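Long-range contact in 4'-phospho-dehydrooxetanocin synthase (Bacillus megaterium, PDB 5UL3), which catalyses the cobalamin-dependent radical S-adenosylmethionine ring contraction of dAMP to an oxetane aldehyde on the way to the antiviral nucleoside oxetanocin A: residues A[589-603]-A[681-694]. Residues are numbered along the deposited sequence; the frame is centred on the assembly and turned at random. Where two conformers were deposited one is given.
Sequences TNGNLSEACQMWIDS and GSKENILNVMTNWQ. With EDO (1,2-ethanediol), chain Q.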
loop_
_atom_site.group_PDB
_atom_site.type_symbol
_atom_site.label_atom_id
_atom_site.label_comp_id
_atom_site.label_asym_id
_atom_site.label_seq_id
_atom_site.Cartn_x
_atom_site.Cartn_y
_atom_site.Cartn_z
ATOM N N THR A 589 -10.108 -8.447 31.658
ATOM C CA THR A 589 -9.972 -9.809 31.153
ATOM C C THR A 589 -9.612 -9.801 29.670
ATOM O O THR A 589 -8.649 -10.455 29.242
ATOM C CB THR A 589 -11.266 -10.592 31.379
ATOM O OG1 THR A 589 -11.610 -10.568 32.773
ATOM C CG2 THR A 589 -11.089 -12.027 30.952
ATOM N N ASN A 590 -10.377 -9.049 28.880
ATOM C CA ASN A 590 -10.075 -8.920 27.454
ATOM C C ASN A 590 -8.677 -8.362 27.225
ATOM O O ASN A 590 -7.939 -8.856 26.361
ATOM C CB ASN A 590 -11.140 -8.063 26.781
ATOM C CG ASN A 590 -12.469 -8.777 26.691
ATOM O OD1 ASN A 590 -12.528 -9.991 26.870
ATOM N ND2 ASN A 590 -13.539 -8.039 26.405
ATOM N N GLY A 591 -8.273 -7.353 28.004
ATOM C CA GLY A 591 -6.892 -6.883 27.935
ATOM C C GLY A 591 -5.872 -7.964 28.249
ATOM O O GLY A 591 -4.816 -8.052 27.606
ATOM N N ASN A 592 -6.161 -8.798 29.251
ATOM C CA ASN A 592 -5.256 -9.895 29.578
ATOM C C ASN A 592 -5.212 -10.933 28.462
ATOM O O ASN A 592 -4.153 -11.506 28.186
ATOM C CB ASN A 592 -5.670 -10.561 30.894
ATOM C CG ASN A 592 -5.479 -9.660 32.093
ATOM O OD1 ASN A 592 -4.768 -8.657 32.026
ATOM N ND2 ASN A 592 -6.108 -10.023 33.210
ATOM N N LEU A 593 -6.352 -11.197 27.825
ATOM C CA LEU A 593 -6.383 -12.159 26.732
ATOM C C LEU A 593 -5.616 -11.636 25.520
ATOM O O LEU A 593 -4.886 -12.390 24.862
ATOM C CB LEU A 593 -7.826 -12.467 26.356
ATOM C CG LEU A 593 -8.637 -13.327 27.319
ATOM C CD1 LEU A 593 -10.094 -13.265 26.878
ATOM C CD2 LEU A 593 -8.127 -14.748 27.310
ATOM N N SER A 594 -5.761 -10.342 25.227
ATOM C CA SER A 594 -5.007 -9.732 24.138
ATOM C C SER A 594 -3.512 -9.791 24.419
ATOM O O SER A 594 -2.719 -10.157 23.545
ATOM C CB SER A 594 -5.466 -8.287 23.931
ATOM O OG SER A 594 -4.513 -7.539 23.177
ATOM N N GLU A 595 -3.110 -9.448 25.649
ATOM C CA GLU A 595 -1.702 -9.523 26.021
ATOM C C GLU A 595 -1.164 -10.942 25.887
ATOM O O GLU A 595 -0.054 -11.144 25.375
ATOM C CB GLU A 595 -1.507 -9.018 27.455
ATOM C CG GLU A 595 -0.063 -8.999 27.929
ATOM C CD GLU A 595 0.077 -8.592 29.392
ATOM O OE1 GLU A 595 -0.440 -9.318 30.268
ATOM O OE2 GLU A 595 0.705 -7.546 29.665
ATOM N N ALA A 596 -1.921 -11.937 26.356
ATOM C CA ALA A 596 -1.452 -13.318 26.261
ATOM C C ALA A 596 -1.264 -13.735 24.807
ATOM O O ALA A 596 -0.304 -14.434 24.477
ATOM C CB ALA A 596 -2.423 -14.272 26.949
ATOM N N CYS A 597 -2.188 -13.333 23.933
ATOM C CA CYS A 597 -2.056 -13.681 22.521
ATOM C C CYS A 597 -0.835 -13.016 21.900
ATOM O O CYS A 597 -0.148 -13.626 21.071
ATOM C CB CYS A 597 -3.330 -13.309 21.773
ATOM S SG CYS A 597 -4.714 -14.414 22.128
ATOM N N GLN A 598 -0.538 -11.766 22.280
ATOM C CA GLN A 598 0.723 -11.176 21.829
ATOM C C GLN A 598 1.921 -11.969 22.340
ATOM O O GLN A 598 2.893 -12.181 21.606
ATOM C CB GLN A 598 0.844 -9.718 22.266
ATOM C CG GLN A 598 2.127 -9.084 21.756
ATOM C CD GLN A 598 2.119 -8.958 20.239
ATOM O OE1 GLN A 598 1.213 -8.351 19.666
ATOM N NE2 GLN A 598 3.116 -9.538 19.585
ATOM N N MET A 599 1.882 -12.415 23.599
ATOM C CA MET A 599 2.997 -13.209 24.107
ATOM C C MET A 599 3.099 -14.545 23.376
ATOM O O MET A 599 4.201 -15.040 23.122
ATOM C CB MET A 599 2.844 -13.422 25.619
ATOM C CG MET A 599 2.900 -12.121 26.397
ATOM S SD MET A 599 2.603 -12.372 28.178
ATOM C CE MET A 599 4.270 -12.528 28.762
ATOM N N TRP A 600 1.961 -15.133 23.019
ATOM C CA TRP A 600 1.977 -16.343 22.206
ATOM C C TRP A 600 2.690 -16.082 20.887
ATOM O O TRP A 600 3.584 -16.833 20.493
ATOM C CB TRP A 600 0.546 -16.810 21.952
ATOM C CG TRP A 600 0.421 -17.992 21.042
ATOM C CD1 TRP A 600 0.188 -17.974 19.685
ATOM C CD2 TRP A 600 0.476 -19.372 21.422
ATOM N NE1 TRP A 600 0.102 -19.268 19.207
ATOM C CE2 TRP A 600 0.279 -20.141 20.252
ATOM C CE3 TRP A 600 0.669 -20.035 22.638
ATOM C CZ2 TRP A 600 0.277 -21.536 20.270
ATOM C CZ3 TRP A 600 0.657 -21.420 22.650
ATOM C CH2 TRP A 600 0.465 -22.154 21.480
ATOM N N ILE A 601 2.304 -15.008 20.199
ATOM C CA ILE A 601 2.936 -14.667 18.924
ATOM C C ILE A 601 4.439 -14.486 19.100
ATOM O O ILE A 601 5.243 -15.036 18.337
ATOM C CB ILE A 601 2.274 -13.414 18.329
ATOM C CG1 ILE A 601 0.868 -13.777 17.854
ATOM C CG2 ILE A 601 3.160 -12.830 17.207
ATOM C CD1 ILE A 601 -0.069 -12.584 17.643
ATOM N N ASP A 602 4.845 -13.724 20.120
ATOM C CA ASP A 602 6.270 -13.494 20.346
ATOM C C ASP A 602 7.013 -14.802 20.605
ATOM O O ASP A 602 8.156 -14.973 20.160
ATOM C CB ASP A 602 6.466 -12.534 21.525
ATOM C CG ASP A 602 5.987 -11.112 21.225
ATOM O OD1 ASP A 602 5.685 -10.802 20.054
ATOM O OD2 ASP A 602 5.914 -10.299 22.173
ATOM N N SER A 603 6.371 -15.737 21.316
ATOM C CA SER A 603 6.997 -16.994 21.717
ATOM C C SER A 603 7.233 -17.943 20.547
ATOM O O SER A 603 8.077 -18.841 20.652
ATOM C CB SER A 603 6.133 -17.690 22.775
ATOM O OG SER A 603 4.913 -18.187 22.232
ATOM N N GLY A 681 -9.882 -14.909 35.390
ATOM C CA GLY A 681 -9.336 -14.073 34.336
ATOM C C GLY A 681 -8.071 -13.317 34.675
ATOM O O GLY A 681 -7.683 -12.405 33.933
ATOM N N SER A 682 -7.417 -13.663 35.779
ATOM C CA SER A 682 -6.163 -13.030 36.147
ATOM C C SER A 682 -5.085 -13.352 35.113
ATOM O O SER A 682 -5.162 -14.343 34.385
ATOM C CB SER A 682 -5.725 -13.506 37.533
ATOM O OG SER A 682 -5.630 -14.923 37.574
ATOM N N LYS A 683 -4.063 -12.493 35.058
ATOM C CA LYS A 683 -2.926 -12.755 34.177
ATOM C C LYS A 683 -2.244 -14.066 34.540
ATOM O O LYS A 683 -1.844 -14.835 33.656
ATOM C CB LYS A 683 -1.921 -11.607 34.251
ATOM C CG LYS A 683 -2.449 -10.243 33.852
ATOM C CD LYS A 683 -1.337 -9.210 33.952
ATOM C CE LYS A 683 -1.827 -7.808 33.676
ATOM N NZ LYS A 683 -2.256 -7.638 32.265
ATOM N N GLU A 684 -2.121 -14.345 35.841
ATOM C CA GLU A 684 -1.444 -15.555 36.287
ATOM C C GLU A 684 -2.178 -16.804 35.814
ATOM O O GLU A 684 -1.557 -17.756 35.328
ATOM C CB GLU A 684 -1.312 -15.549 37.812
ATOM C CG GLU A 684 -0.255 -16.504 38.344
ATOM C CD GLU A 684 -0.128 -16.457 39.859
ATOM O OE1 GLU A 684 -1.146 -16.669 40.556
ATOM O OE2 GLU A 684 0.994 -16.203 40.350
ATOM N N ASN A 685 -3.503 -16.828 35.957
ATOM C CA ASN A 685 -4.243 -18.006 35.523
ATOM C C ASN A 685 -4.199 -18.140 34.006
ATOM O O ASN A 685 -4.031 -19.244 33.480
ATOM C CB ASN A 685 -5.692 -17.945 36.008
ATOM C CG ASN A 685 -6.448 -19.247 35.752
ATOM O OD1 ASN A 685 -6.003 -20.331 36.140
ATOM N ND2 ASN A 685 -7.589 -19.145 35.086
ATOM N N ILE A 686 -4.345 -17.022 33.292
ATOM C CA ILE A 686 -4.322 -17.058 31.832
ATOM C C ILE A 686 -2.986 -17.610 31.334
ATOM O O ILE A 686 -2.950 -18.488 30.464
ATOM C CB ILE A 686 -4.641 -15.656 31.273
ATOM C CG1 ILE A 686 -6.135 -15.383 31.415
ATOM C CG2 ILE A 686 -4.232 -15.514 29.804
ATOM C CD1 ILE A 686 -6.533 -13.936 31.170
ATOM N N LEU A 687 -1.876 -17.153 31.919
ATOM C CA LEU A 687 -0.566 -17.680 31.540
ATOM C C LEU A 687 -0.457 -19.177 31.808
ATOM O O LEU A 687 0.130 -19.914 31.005
ATOM C CB LEU A 687 0.541 -16.931 32.274
ATOM C CG LEU A 687 0.883 -15.516 31.811
ATOM C CD1 LEU A 687 2.274 -15.144 32.298
ATOM C CD2 LEU A 687 0.788 -15.380 30.295
ATOM N N ASN A 688 -0.986 -19.645 32.948
ATOM C CA ASN A 688 -0.943 -21.077 33.245
ATOM C C ASN A 688 -1.740 -21.870 32.226
ATOM O O ASN A 688 -1.344 -22.975 31.836
ATOM C CB ASN A 688 -1.502 -21.363 34.646
ATOM C CG ASN A 688 -0.513 -21.074 35.753
ATOM O OD1 ASN A 688 0.700 -21.018 35.535
ATOM N ND2 ASN A 688 -1.032 -20.897 36.964
ATOM N N VAL A 689 -2.887 -21.336 31.813
ATOM C CA VAL A 689 -3.695 -21.988 30.788
ATOM C C VAL A 689 -2.926 -22.038 29.473
ATOM O O VAL A 689 -2.916 -23.063 28.780
ATOM C CB VAL A 689 -5.042 -21.255 30.633
ATOM C CG1 VAL A 689 -5.863 -21.847 29.498
ATOM C CG2 VAL A 689 -5.832 -21.292 31.948
ATOM N N MET A 690 -2.269 -20.931 29.115
ATOM C CA MET A 690 -1.526 -20.884 27.856
ATOM C C MET A 690 -0.307 -21.796 27.891
ATOM O O MET A 690 0.014 -22.439 26.886
ATOM C CB MET A 690 -1.117 -19.446 27.545
ATOM C CG MET A 690 -0.465 -19.277 26.177
ATOM S SD MET A 690 -0.443 -17.560 25.617
ATOM C CE MET A 690 0.655 -16.772 26.795
ATOM N N THR A 691 0.390 -21.867 29.036
ATOM C CA THR A 691 1.475 -22.837 29.175
ATOM C C THR A 691 0.988 -24.244 28.852
ATOM O O THR A 691 1.703 -25.037 28.223
ATOM C CB THR A 691 2.057 -22.788 30.594
ATOM O OG1 THR A 691 2.715 -21.537 30.811
ATOM C CG2 THR A 691 3.052 -23.917 30.804
ATOM N N ASN A 692 -0.242 -24.560 29.262
ATOM C CA ASN A 692 -0.801 -25.880 28.997
ATOM C C ASN A 692 -1.047 -26.072 27.509
ATOM O O ASN A 692 -0.718 -27.116 26.941
ATOM C CB ASN A 692 -2.098 -26.060 29.786
ATOM C CG ASN A 692 -2.338 -27.497 30.179
ATOM O OD1 ASN A 692 -3.402 -28.060 29.912
ATOM N ND2 ASN A 692 -1.339 -28.108 30.805
ATOM N N TRP A 693 -1.637 -25.066 26.861
ATOM C CA TRP A 693 -1.884 -25.158 25.430
ATOM C C TRP A 693 -0.581 -25.227 24.642
ATOM O O TRP A 693 -0.525 -25.868 23.589
ATOM C CB TRP A 693 -2.714 -23.960 24.975
ATOM C CG TRP A 693 -3.316 -24.162 23.640
ATOM C CD1 TRP A 693 -2.901 -23.611 22.449
ATOM C CD2 TRP A 693 -4.435 -24.991 23.331
ATOM N NE1 TRP A 693 -3.716 -24.043 21.428
ATOM C CE2 TRP A 693 -4.667 -24.884 21.944
ATOM C CE3 TRP A 693 -5.276 -25.808 24.097
ATOM C CZ2 TRP A 693 -5.692 -25.570 21.308
ATOM C CZ3 TRP A 693 -6.294 -26.484 23.467
ATOM C CH2 TRP A 693 -6.501 -26.361 22.083
ATOM N N GLN A 694 0.471 -24.581 25.140
ATOM C CA GLN A 694 1.760 -24.588 24.459
ATOM C C GLN A 694 2.314 -25.999 24.289
ATOM O O GLN A 694 3.126 -26.231 23.388
ATOM C CB GLN A 694 2.750 -23.708 25.224
ATOM C CG GLN A 694 4.132 -23.608 24.577
ATOM C CD GLN A 694 5.069 -22.684 25.323
ATOM O OE1 GLN A 694 5.359 -22.899 26.499
ATOM N NE2 GLN A 694 5.555 -21.646 24.643
HETATM C C1 EDO Q . -8.914 -9.417 36.710
HETATM O O1 EDO Q . -8.066 -8.283 36.490
HETATM C C2 EDO Q . -9.267 -10.042 35.368
HETATM O O2 EDO Q . -10.488 -10.779 35.471
HETATM O O HOH W 1 4.502 -20.959 22.163
#
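Asn592 holds the N-terminal end of helix 683-709 and Gly681, just ahead of the N-cap Ser682, with both ends of its amide, joining two helices of the C-terminal helix bundle that run in the same general direction, their segment axes crossing at -39° and 10.0 Å apart at closest approach. Its ND2 donates to Gly681 O at 2.9 Å, in the amide plane and in the carbonyl plane, while its OD1 takes a 2.7 Å bond from Lys683 NZ. That ammonium turns back at the last torsion of an otherwise extended chain (chi4 -67°) and also forms a salt bridge with Glu595, meeting OE1 at 3.2 Å from above the carboxylate plane. Two acceptors thus hold the lysine along the exposed margin. Bonded at both ND2 and OD1, the amide is fixed in rotation.

Deeper in, the Ile686 branches divide the work: CD1 lies against Asn592 CB, and CG2 meets Ala596 CB at 3.6 Å. Met690 CE also lies against Ala596 CB, and its SD is 3.3 Å from the backbone O of Ala596, in an oblique Met-aromatic contact with Trp600. Trp600 sets its ring edge against Gln694 CA and meets Trp693 obliquely, CH2 to CD1, with the ring planes at 51°. Ser637 and the Ile636 carbonyl, both of helix 620-648, anchor the NE1 atoms of Trp600 and Trp693, respectively. Beyond Trp600, one water donates to Ser603 OG and accepts from Gln694 NE2, at 2.8 Å from each atom.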